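Local coordinates for protein beta-catenin homolog sys-1 (Caenorhabditis elegans, PDB 3C2G) that acts as a transcriptional coregulator in the Wnt asymmetry pathway, binding the TCF factor POP-1 directly and activating or repressing its target genes, at residues Ile437-Leu440 and Lys441-Ser445; Ile369-Leu372 and His373-Ser377. All coordinates share one frame; numbering follows the deposited sequence.

Interaction 1 (Ile437-Leu440 and Lys441-Ser445)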
ATOM      1  N   ILE A 437     -20.604  27.963  -1.621  1.00 37.41           N
ATOM      2  CA  ILE A 437     -20.880  27.721  -3.047  1.00 38.59           C
ATOM      3  C   ILE A 437     -19.699  27.186  -3.847  1.00 38.61           C
ATOM      4  O   ILE A 437     -19.888  26.431  -4.795  1.00 38.41           O
ATOM      5  CB  ILE A 437     -21.473  28.944  -3.783  1.00 38.90           C
ATOM      6  CG1 ILE A 437     -20.576  30.166  -3.625  1.00 41.60           C
ATOM      7  CG2 ILE A 437     -22.880  29.218  -3.306  1.00 40.20           C
ATOM      8  CD1 ILE A 437     -20.736  31.139  -4.749  1.00 47.89           C
ATOM      9  N   ASP A 438     -18.488  27.573  -3.470  1.00 38.99           N
ATOM     10  CA  ASP A 438     -17.315  27.136  -4.207  1.00 39.46           C
ATOM     11  C   ASP A 438     -17.100  25.622  -4.139  1.00 37.74           C
ATOM     12  O   ASP A 438     -16.853  25.001  -5.165  1.00 37.36           O
ATOM     13  CB  ASP A 438     -16.068  27.892  -3.750  1.00 41.47           C
ATOM     14  CG  ASP A 438     -14.935  27.842  -4.778  1.00 48.03           C
ATOM     15  OD1 ASP A 438     -15.159  27.425  -5.949  1.00 52.60           O
ATOM     16  OD2 ASP A 438     -13.804  28.230  -4.407  1.00 54.43           O
ATOM     17  N   ILE A 439     -17.207  25.028  -2.953  1.00 36.35           N
ATOM     18  CA  ILE A 439     -17.013  23.594  -2.835  1.00 35.25           C
ATOM     19  C   ILE A 439     -18.197  22.786  -3.392  1.00 35.62           C
ATOM     20  O   ILE A 439     -18.008  21.698  -3.964  1.00 35.39           O
ATOM     21  CB  ILE A 439     -16.614  23.151  -1.404  1.00 35.56           C
ATOM     22  CG1 ILE A 439     -15.864  21.809  -1.459  1.00 33.79           C
ATOM     23  CG2 ILE A 439     -17.828  23.095  -0.480  1.00 35.13           C
ATOM     24  CD1 ILE A 439     -15.124  21.465  -0.209  1.00 33.38           C
ATOM     25  N   LEU A 440     -19.407  23.323  -3.260  1.00 35.63           N
ATOM     26  CA  LEU A 440     -20.571  22.705  -3.900  1.00 35.49           C
ATOM     27  C   LEU A 440     -20.372  22.617  -5.405  1.00 35.39           C
ATOM     28  O   LEU A 440     -20.646  21.585  -6.005  1.00 35.52           O
ATOM     29  CB  LEU A 440     -21.866  23.465  -3.587  1.00 34.71           C
ATOM     30  CG  LEU A 440     -22.509  23.234  -2.215  1.00 36.90           C
ATOM     31  CD1 LEU A 440     -23.796  24.032  -2.114  1.00 38.11           C
ATOM     32  CD2 LEU A 440     -22.788  21.767  -1.919  1.00 36.28           C
ATOM     33  N   LYS A 441     -19.902  23.702  -6.011  1.00 35.34           N
ATOM     34  CA  LYS A 441     -19.672  23.718  -7.443  1.00 36.87           C
ATOM     35  C   LYS A 441     -18.665  22.643  -7.840  1.00 37.27           C
ATOM     36  O   LYS A 441     -18.914  21.887  -8.772  1.00 38.15           O
ATOM     37  CB  LYS A 441     -19.208  25.094  -7.918  1.00 37.03           C
ATOM     38  CG  LYS A 441     -20.327  26.100  -8.141  1.00 39.09           C
ATOM     39  CD  LYS A 441     -19.749  27.444  -8.585  1.00 44.39           C
ATOM     40  CE  LYS A 441     -20.760  28.573  -8.437  1.00 48.75           C
ATOM     41  NZ  LYS A 441     -20.650  29.589  -9.542  1.00 51.22           N
ATOM     42  N   LYS A 442     -17.553  22.564  -7.106  1.00 37.10           N
ATOM     43  CA  LYS A 442     -16.504  21.594  -7.373  1.00 37.46           C
ATOM     44  C   LYS A 442     -16.980  20.158  -7.172  1.00 36.90           C
ATOM     45  O   LYS A 442     -16.656  19.268  -7.973  1.00 36.17           O
ATOM     46  CB  LYS A 442     -15.271  21.892  -6.517  1.00 37.38           C
ATOM     47  CG  LYS A 442     -14.593  23.183  -6.934  1.00 39.77           C
ATOM     48  CD  LYS A 442     -13.332  23.500  -6.135  1.00 40.06           C
ATOM     49  CE  LYS A 442     -12.488  24.506  -6.922  1.00 44.61           C
ATOM     50  NZ  LYS A 442     -11.136  24.689  -6.342  1.00 48.73           N
ATOM     51  N   LEU A 443     -17.767  19.941  -6.120  1.00 36.34           N
ATOM     52  CA  LEU A 443     -18.293  18.619  -5.840  1.00 36.85           C
ATOM     53  C   LEU A 443     -19.302  18.190  -6.873  1.00 38.46           C
ATOM     54  O   LEU A 443     -19.329  17.023  -7.264  1.00 38.72           O
ATOM     55  CB  LEU A 443     -18.886  18.521  -4.434  1.00 35.97           C
ATOM     56  CG  LEU A 443     -17.893  18.528  -3.269  1.00 35.17           C
ATOM     57  CD1 LEU A 443     -18.599  18.188  -1.982  1.00 36.00           C
ATOM     58  CD2 LEU A 443     -16.709  17.583  -3.501  1.00 33.02           C
HETATM   59  N   MSE A 444     -20.129  19.118  -7.335  1.00 40.74           N
HETATM   60  CA  MSE A 444     -21.118  18.744  -8.336  1.00 44.45           C
HETATM   61  C   MSE A 444     -20.477  18.553  -9.696  1.00 41.69           C
HETATM   62  O   MSE A 444     -20.960  17.781 -10.504  1.00 41.81           O
HETATM   63  CB  MSE A 444     -22.374  19.647  -8.346  1.00 43.48           C
HETATM   64  CG  MSE A 444     -22.171  21.124  -8.633  1.00 48.95           C
HETATM   65 SE   MSE A 444     -23.839  22.215  -8.423  1.00 54.91          SE
HETATM   66  CE  MSE A 444     -24.371  21.693  -6.617  1.00 54.12           C
ATOM     67  N   SER A 445     -19.356  19.218  -9.938  1.00 40.99           N
ATOM     68  CA  SER A 445     -18.658  19.003 -11.200  1.00 40.60           C
ATOM     69  C   SER A 445     -17.899  17.657 -11.290  1.00 39.20           C
ATOM     70  O   SER A 445     -17.795  17.106 -12.371  1.00 39.62           O
ATOM     71  CB  SER A 445     -17.794  20.212 -11.581  1.00 40.51           C
ATOM     72  OG  SER A 445     -16.527  20.166 -10.957  1.00 45.81           O
TER
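Ile437-Leu440 and Lys441-Ser445 meet as successive turns of one alpha-helix, helix 437-448 of the armadillo domain, and the contact is local, between residues four apart. Four i to i+4 backbone bonds establish it; Lys441 N to Ile437 O and Lys442 N to Asp438 O are the longer pair, and Met444 N to Leu440 O at 2.8 Å is as short as Leu443 N to Ile439 O. On the buried side, Ile439 CG1 lies 4.3 Å from Leu443 CG, and Leu443 and Leu440 both continue onto Phe468 of helix 457-472. Met444, a selenomethionine, has CG between its backbone N and carbonyl carbon (chi1 61°), and a further bend at chi3 (53°) folds CE back to 4.3 Å from Leu440 CB. Its side chain also meets Leu494 and His497 of helix 494-507. On the polar side, the extended Lys442 chain runs along the first turn, its CG 3.4 Å from Asp438 O and its CE 4.1 Å from Asp438 OD1. The charged ends stay apart, Asp438 OD2 to Lys442 NZ being 4.8 Å, and the ammonium is instead hydrogen-bonded to the carbonyl O of Ser377, which probably draws it off. One turn further on, Ser445 OG bonds to Lys442 O at 3.1 Å. The chemistry implies an amphipathic helix: leucine and selenomethionine pack inward, while Asp438 can probably offer Lys442 only a mild electrostatic attraction.

Interaction 2 (Ile369-Leu372 and His373-Ser377)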
ATOM      1  N   ILE A 369     -11.805  18.935  10.163  1.00 33.21           N
ATOM      2  CA  ILE A 369     -12.865  19.192   9.183  1.00 33.85           C
ATOM      3  C   ILE A 369     -12.532  20.390   8.305  1.00 34.38           C
ATOM      4  O   ILE A 369     -12.659  20.324   7.080  1.00 35.18           O
ATOM      5  CB  ILE A 369     -14.279  19.295   9.823  1.00 33.20           C
ATOM      6  CG1 ILE A 369     -14.640  17.968  10.491  1.00 33.92           C
ATOM      7  CG2 ILE A 369     -15.323  19.624   8.763  1.00 32.41           C
ATOM      8  CD1 ILE A 369     -15.672  18.058  11.596  1.00 35.19           C
ATOM      9  N   PHE A 370     -12.075  21.472   8.916  1.00 34.67           N
ATOM     10  CA  PHE A 370     -11.585  22.600   8.146  1.00 36.46           C
ATOM     11  C   PHE A 370     -10.532  22.159   7.113  1.00 35.80           C
ATOM     12  O   PHE A 370     -10.558  22.595   5.962  1.00 36.59           O
ATOM     13  CB  PHE A 370     -10.978  23.646   9.077  1.00 38.70           C
ATOM     14  CG  PHE A 370     -11.369  25.044   8.740  1.00 42.97           C
ATOM     15  CD1 PHE A 370     -12.326  25.712   9.510  1.00 44.98           C
ATOM     16  CD2 PHE A 370     -10.794  25.701   7.643  1.00 46.34           C
ATOM     17  CE1 PHE A 370     -12.704  27.014   9.204  1.00 47.69           C
ATOM     18  CE2 PHE A 370     -11.164  27.007   7.320  1.00 47.91           C
ATOM     19  CZ  PHE A 370     -12.122  27.669   8.108  1.00 46.83           C
ATOM     20  N   LEU A 371      -9.611  21.293   7.529  1.00 34.25           N
ATOM     21  CA  LEU A 371      -8.525  20.865   6.671  1.00 32.91           C
ATOM     22  C   LEU A 371      -9.005  20.079   5.468  1.00 31.98           C
ATOM     23  O   LEU A 371      -8.489  20.272   4.361  1.00 31.78           O
ATOM     24  CB  LEU A 371      -7.487  20.060   7.457  1.00 34.15           C
ATOM     25  CG  LEU A 371      -6.302  19.526   6.648  1.00 34.27           C
ATOM     26  CD1 LEU A 371      -5.506  20.666   6.061  1.00 33.44           C
ATOM     27  CD2 LEU A 371      -5.434  18.656   7.507  1.00 35.91           C
ATOM     28  N   LEU A 372      -9.987  19.203   5.676  1.00 30.59           N
ATOM     29  CA  LEU A 372     -10.634  18.511   4.561  1.00 30.22           C
ATOM     30  C   LEU A 372     -11.160  19.487   3.521  1.00 30.58           C
ATOM     31  O   LEU A 372     -11.036  19.248   2.322  1.00 32.05           O
ATOM     32  CB  LEU A 372     -11.791  17.644   5.040  1.00 29.82           C
ATOM     33  CG  LEU A 372     -11.513  16.626   6.136  1.00 30.20           C
ATOM     34  CD1 LEU A 372     -12.817  15.969   6.544  1.00 29.64           C
ATOM     35  CD2 LEU A 372     -10.475  15.598   5.687  1.00 28.90           C
ATOM     36  N   HIS A 373     -11.754  20.582   3.982  1.00 29.99           N
ATOM     37  CA  HIS A 373     -12.297  21.590   3.088  1.00 29.65           C
ATOM     38  C   HIS A 373     -11.191  22.232   2.255  1.00 28.96           C
ATOM     39  O   HIS A 373     -11.351  22.453   1.061  1.00 28.50           O
ATOM     40  CB  HIS A 373     -13.078  22.649   3.884  1.00 29.38           C
ATOM     41  CG  HIS A 373     -13.670  23.722   3.029  1.00 31.77           C
ATOM     42  ND1 HIS A 373     -12.966  24.848   2.649  1.00 34.29           N
ATOM     43  CD2 HIS A 373     -14.891  23.828   2.455  1.00 33.49           C
ATOM     44  CE1 HIS A 373     -13.733  25.601   1.883  1.00 34.87           C
ATOM     45  NE2 HIS A 373     -14.908  25.008   1.753  1.00 34.09           N
ATOM     46  N   THR A 374     -10.072  22.529   2.896  1.00 29.26           N
ATOM     47  CA  THR A 374      -8.929  23.124   2.231  1.00 30.67           C
ATOM     48  C   THR A 374      -8.293  22.171   1.203  1.00 31.77           C
ATOM     49  O   THR A 374      -7.912  22.595   0.118  1.00 32.36           O
ATOM     50  CB  THR A 374      -7.885  23.559   3.278  1.00 31.36           C
ATOM     51  OG1 THR A 374      -8.515  24.413   4.240  1.00 31.63           O
ATOM     52  CG2 THR A 374      -6.700  24.291   2.639  1.00 30.09           C
ATOM     53  N   ILE A 375      -8.198  20.886   1.534  1.00 31.80           N
ATOM     54  CA  ILE A 375      -7.570  19.926   0.624  1.00 32.19           C
ATOM     55  C   ILE A 375      -8.398  19.724  -0.630  1.00 32.71           C
ATOM     56  O   ILE A 375      -7.863  19.723  -1.728  1.00 32.82           O
ATOM     57  CB  ILE A 375      -7.272  18.580   1.312  1.00 31.33           C
ATOM     58  CG1 ILE A 375      -6.182  18.763   2.346  1.00 30.51           C
ATOM     59  CG2 ILE A 375      -6.800  17.559   0.314  1.00 31.86           C
ATOM     60  CD1 ILE A 375      -6.360  17.839   3.511  1.00 37.62           C
ATOM     61  N   ILE A 376      -9.703  19.569  -0.470  1.00 34.03           N
ATOM     62  CA  ILE A 376     -10.581  19.413  -1.621  1.00 35.14           C
ATOM     63  C   ILE A 376     -10.527  20.657  -2.529  1.00 36.90           C
ATOM     64  O   ILE A 376     -10.410  20.524  -3.744  1.00 37.13           O
ATOM     65  CB  ILE A 376     -12.017  19.097  -1.175  1.00 34.75           C
ATOM     66  CG1 ILE A 376     -12.063  17.710  -0.540  1.00 34.29           C
ATOM     67  CG2 ILE A 376     -12.984  19.153  -2.347  1.00 34.95           C
ATOM     68  CD1 ILE A 376     -13.256  17.482   0.331  1.00 32.40           C
ATOM     69  N   SER A 377     -10.557  21.847  -1.920  1.00 38.50           N
ATOM     70  CA  SER A 377     -10.619  23.140  -2.633  1.00 39.95           C
ATOM     71  C   SER A 377      -9.409  23.504  -3.482  1.00 40.98           C
ATOM     72  O   SER A 377      -9.526  24.317  -4.398  1.00 40.72           O
ATOM     73  CB  SER A 377     -10.845  24.287  -1.649  1.00 39.11           C
ATOM     74  OG  SER A 377     -12.100  24.160  -1.027  1.00 40.11           O
TER
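His373 begins the turn that follows Ile369-Leu372 within helix 368-377, and its backbone N bonds to Ile369 O at 3.2 Å. With CG trans to the backbone N (chi1 -180°) the imidazole is carried off the preceding turn, and CB makes the close approach, 3.3 Å from Phe370 O. Thr374 follows with a double grip on that same carbonyl. Thr374 N donates to Phe370 O within the carbonyl plane at 3.1 Å. Thr374 OG1 donates to the same Phe370 O at 3.2 Å, coming from above that plane. The hydroxyl is brought there by chi1 of -54°, which places OG1 beside the backbone N, and it also lies at the edge of the Phe370 ring, near the ring plane. Ile375 turns to the buried side. Besides the bond from its N to Leu371 O, its CD1 sits against the leucine's branch point, 3.6 Å from Leu371 CG, and the pair faces Ile333 of helix 325-335. Ile376 N donates to Leu372 O with a nearly straight N-H (171°), while its side chain reaches Phe434 and Cys401. Ser377 closes the segment by folding OG back onto His373 O at 2.8 Å. Its own N reaches that oxygen from the opposite face of the carbonyl plane. Ser377 OG also lies 3.6 Å above the plane of the His373 ring, offset toward its rim. Thr374 and Ser377 thus spend their hydroxyls on main-chain carbonyls of the preceding turn, while Leu371 and Ile375 supply the apolar packing against helix 325-335.

From the N terminus, interaction 2 comes first, in helix 368-377, and interaction 1 follows in helix 437-448; they are in series, neither nested nor crossed, and each spans just a helical turn rather than closing a long loop. Helices 388-409 and 425-432 lie between them in sequence. The centres of interactions 1 and 2 are nevertheless about 13 Å apart, and the two helices touch: Lys442 NZ is 2.6 Å from Ser377 O, and Ile439 CD1 is 3.6 Å from His373 CD2 and 3.8 Å from Ile376 CG2. A polar bond at the end of helix 368-377 and an apolar patch therefore join neighbouring helices of the armadillo superhelix.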